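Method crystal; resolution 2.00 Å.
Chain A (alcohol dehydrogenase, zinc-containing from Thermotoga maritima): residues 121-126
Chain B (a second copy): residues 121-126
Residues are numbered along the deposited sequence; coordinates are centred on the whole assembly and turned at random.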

ATOM      1  N   SER A 121      10.619 -10.023   6.224  1.00 27.44           N
ATOM      2  CA  SER A 121       9.322  -9.787   5.581  1.00 28.23           C
ATOM      3  C   SER A 121       8.273  -9.257   6.531  1.00 28.52           C
ATOM      4  O   SER A 121       7.226  -8.831   6.082  1.00 29.35           O
ATOM      5  CB  SER A 121       8.820 -11.068   4.879  1.00 27.23           C
ATOM      6  OG  SER A 121       8.271 -11.952   5.808  1.00 27.76           O
ATOM      7  N   LYS A 122       8.505  -9.318   7.837  1.00 28.17           N
ATOM      8  CA  LYS A 122       7.549  -8.787   8.838  1.00 28.81           C
ATOM      9  C   LYS A 122       6.165  -9.467   8.759  1.00 29.10           C
ATOM     10  O   LYS A 122       5.130  -8.810   8.796  1.00 27.32           O
ATOM     11  CB  LYS A 122       7.452  -7.246   8.702  1.00 29.77           C
ATOM     12  CG  LYS A 122       8.783  -6.575   8.994  1.00 29.88           C
ATOM     13  CD  LYS A 122       8.682  -5.040   8.837  1.00 31.04           C
ATOM     14  CE  LYS A 122       9.957  -4.326   9.284  1.00 31.91           C
ATOM     15  NZ  LYS A 122       9.778  -2.823   9.095  1.00 33.76           N
ATOM     16  N   GLU A 123       6.201 -10.796   8.590  1.00 27.57           N
ATOM     17  CA  GLU A 123       5.044 -11.676   8.600  1.00 27.50           C
ATOM     18  C   GLU A 123       5.211 -12.742   9.686  1.00 27.23           C
ATOM     19  O   GLU A 123       5.337 -13.920   9.387  1.00 26.82           O
ATOM     20  CB  GLU A 123       4.935 -12.365   7.232  1.00 27.26           C
ATOM     21  CG  GLU A 123       4.731 -11.422   6.062  1.00 27.54           C
ATOM     22  CD  GLU A 123       5.105 -12.006   4.698  1.00 29.58           C
ATOM     23  OE1 GLU A 123       6.065 -12.801   4.546  1.00 26.69           O
ATOM     24  OE2 GLU A 123       4.439 -11.607   3.729  1.00 32.21           O
ATOM     25  N   PRO A 124       5.169 -12.345  10.952  1.00 28.91           N
ATOM     26  CA  PRO A 124       5.429 -13.269  12.047  1.00 28.95           C
ATOM     27  C   PRO A 124       4.459 -14.437  12.159  1.00 28.71           C
ATOM     28  O   PRO A 124       4.843 -15.488  12.694  1.00 28.66           O
ATOM     29  CB  PRO A 124       5.345 -12.393  13.306  1.00 30.48           C
ATOM     30  CG  PRO A 124       4.992 -11.033  12.864  1.00 30.13           C
ATOM     31  CD  PRO A 124       4.875 -10.987  11.432  1.00 28.71           C
ATOM     32  N   TYR A 125       3.246 -14.274  11.642  1.00 26.98           N
ATOM     33  CA  TYR A 125       2.261 -15.382  11.603  1.00 26.00           C
ATOM     34  C   TYR A 125       2.835 -16.527  10.774  1.00 25.92           C
ATOM     35  O   TYR A 125       2.402 -17.697  10.900  1.00 25.25           O
ATOM     36  CB  TYR A 125       0.872 -14.884  11.081  1.00 26.11           C
ATOM     37  CG  TYR A 125       0.944 -13.908   9.948  1.00 24.53           C
ATOM     38  CD1 TYR A 125       1.077 -12.532  10.167  1.00 27.40           C
ATOM     39  CD2 TYR A 125       0.961 -14.357   8.642  1.00 27.45           C
ATOM     40  CE1 TYR A 125       1.231 -11.658   9.105  1.00 25.79           C
ATOM     41  CE2 TYR A 125       1.091 -13.491   7.580  1.00 26.63           C
ATOM     42  CZ  TYR A 125       1.254 -12.155   7.818  1.00 27.62           C
ATOM     43  OH  TYR A 125       1.405 -11.362   6.702  1.00 26.65           O
ATOM     44  N   LEU A 126       3.806 -16.230   9.897  1.00 25.34           N
ATOM     45  CA  LEU A 126       4.452 -17.288   9.074  1.00 25.18           C
ATOM     46  C   LEU A 126       5.759 -17.905   9.651  1.00 26.07           C
ATOM     47  O   LEU A 126       6.413 -18.728   9.010  1.00 26.48           O
ATOM     48  CB  LEU A 126       4.703 -16.818   7.632  1.00 25.12           C
ATOM     49  CG  LEU A 126       3.494 -16.271   6.880  1.00 22.42           C
ATOM     50  CD1 LEU A 126       3.817 -15.743   5.496  1.00 20.11           C
ATOM     51  CD2 LEU A 126       2.423 -17.303   6.847  1.00 26.08           C
TER
ATOM     52  N   SER B 121       2.984  -1.794  15.489  1.00 26.71           N
ATOM     53  CA  SER B 121       3.077  -1.030  14.243  1.00 26.60           C
ATOM     54  C   SER B 121       4.164  -1.575  13.266  1.00 27.14           C
ATOM     55  O   SER B 121       4.221  -1.184  12.096  1.00 28.43           O
ATOM     56  CB  SER B 121       3.268   0.452  14.561  1.00 26.04           C
ATOM     57  OG  SER B 121       4.582   0.666  15.030  1.00 25.28           O
ATOM     58  N   LYS B 122       4.981  -2.506  13.728  1.00 27.68           N
ATOM     59  CA  LYS B 122       6.018  -3.117  12.928  1.00 30.20           C
ATOM     60  C   LYS B 122       6.988  -2.074  12.352  1.00 30.69           C
ATOM     61  O   LYS B 122       7.376  -2.159  11.192  1.00 30.87           O
ATOM     62  CB  LYS B 122       5.418  -4.023  11.821  1.00 31.34           C
ATOM     63  CG  LYS B 122       4.559  -5.157  12.362  1.00 32.14           C
ATOM     64  CD  LYS B 122       3.984  -6.052  11.228  1.00 32.34           C
ATOM     65  CE  LYS B 122       3.123  -7.128  11.815  1.00 31.57           C
ATOM     66  NZ  LYS B 122       2.455  -7.944  10.738  1.00 34.77           N
ATOM     67  N   GLU B 123       7.397  -1.135  13.207  1.00 29.04           N
ATOM     68  CA  GLU B 123       8.367  -0.085  12.885  1.00 28.85           C
ATOM     69  C   GLU B 123       9.538  -0.191  13.903  1.00 28.25           C
ATOM     70  O   GLU B 123       9.721   0.644  14.738  1.00 27.80           O
ATOM     71  CB  GLU B 123       7.691   1.267  12.947  1.00 28.55           C
ATOM     72  CG  GLU B 123       6.499   1.475  11.995  1.00 28.69           C
ATOM     73  CD  GLU B 123       5.552   2.646  12.361  1.00 29.76           C
ATOM     74  OE1 GLU B 123       5.197   2.904  13.555  1.00 28.73           O
ATOM     75  OE2 GLU B 123       5.086   3.305  11.424  1.00 31.29           O
ATOM     76  N   PRO B 124      10.324  -1.251  13.850  1.00 29.48           N
ATOM     77  CA  PRO B 124      11.347  -1.492  14.895  1.00 28.64           C
ATOM     78  C   PRO B 124      12.414  -0.374  15.037  1.00 28.04           C
ATOM     79  O   PRO B 124      12.940  -0.147  16.142  1.00 28.15           O
ATOM     80  CB  PRO B 124      11.966  -2.819  14.482  1.00 29.80           C
ATOM     81  CG  PRO B 124      11.279  -3.242  13.326  1.00 30.37           C
ATOM     82  CD  PRO B 124      10.209  -2.363  12.909  1.00 30.06           C
ATOM     83  N   TYR B 125      12.679   0.333  13.938  1.00 27.54           N
ATOM     84  CA  TYR B 125      13.583   1.489  13.922  1.00 27.17           C
ATOM     85  C   TYR B 125      13.149   2.540  14.898  1.00 27.04           C
ATOM     86  O   TYR B 125      13.989   3.336  15.322  1.00 27.96           O
ATOM     87  CB  TYR B 125      13.763   2.053  12.487  1.00 27.28           C
ATOM     88  CG  TYR B 125      12.514   2.195  11.707  1.00 25.79           C
ATOM     89  CD1 TYR B 125      12.041   1.163  10.938  1.00 28.93           C
ATOM     90  CD2 TYR B 125      11.764   3.322  11.795  1.00 26.41           C
ATOM     91  CE1 TYR B 125      10.825   1.255  10.249  1.00 26.27           C
ATOM     92  CE2 TYR B 125      10.565   3.451  11.102  1.00 26.42           C
ATOM     93  CZ  TYR B 125      10.106   2.376  10.346  1.00 28.17           C
ATOM     94  OH  TYR B 125       8.922   2.473   9.663  1.00 28.22           O
ATOM     95  N   LEU B 126      11.846   2.569  15.254  1.00 25.69           N
ATOM     96  CA  LEU B 126      11.310   3.515  16.218  1.00 25.88           C
ATOM     97  C   LEU B 126      11.290   2.995  17.668  1.00 26.17           C
ATOM     98  O   LEU B 126      10.790   3.651  18.583  1.00 26.75           O
ATOM     99  CB  LEU B 126       9.908   3.954  15.803  1.00 25.95           C
ATOM    100  CG  LEU B 126       9.831   4.609  14.419  1.00 25.74           C
ATOM    101  CD1 LEU B 126       8.417   5.066  14.070  1.00 26.14           C
ATOM    102  CD2 LEU B 126      10.752   5.768  14.382  1.00 25.21           C
TER

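The contact between the two copies is small, burying 223 Å² in total, and is built around a reciprocal exchange between Lys A122 and Lys B122, each of which contributes 86 Å². The backbones approach most closely here, with the two lysine CA atoms 7.2 Å apart, and the CA-to-CB bond of each lysine points toward the other stretch.

Two hydrogen bonds cross the contact. Lys A122 NZ donates to Lys B122 O at 3.3 Å; the return bond, from Lys B122 NZ to Lys A122 O, is weak at 3.4 Å. Both side chains start from an m rotamer at chi1 and are t from chi2 to chi4, and this extended form carries each ammonium group across to the carbonyl of its counterpart. Both amines also have hydrogen-bond partners elsewhere in the structure.

Van der Waals contacts accompany this exchange. The aliphatic portions of the lysines run past each other, with Lys A122 CB 4.5 Å from Lys B122 CD. Each amine also approaches a proline ring: Lys A122 NZ lies 3.9 Å from Pro B124 CD, and Lys B122 NZ lies 3.9 Å from Pro A124 CD. The tyrosines make looser contacts, 4.4 Å from Lys A122 NZ to Tyr B125 CE1 and 4.2 Å from Lys B122 NZ to Tyr A125 CE1. In both cases the amine sits at the ring edge, near its plane, rather than over the face.

Within each stretch, local hydrogen bonds tie the turn together. Ser A121 OG donates to Glu A123 OE1 at 2.7 Å, and Leu A126 N to Glu A123 O at 2.8 Å, spanning the 3-10 segment; chain B repeats both bonds. The CA-to-CB bonds of Glu A123 and Glu B123 point away from the partner stretch, and neither residue takes part in the contact.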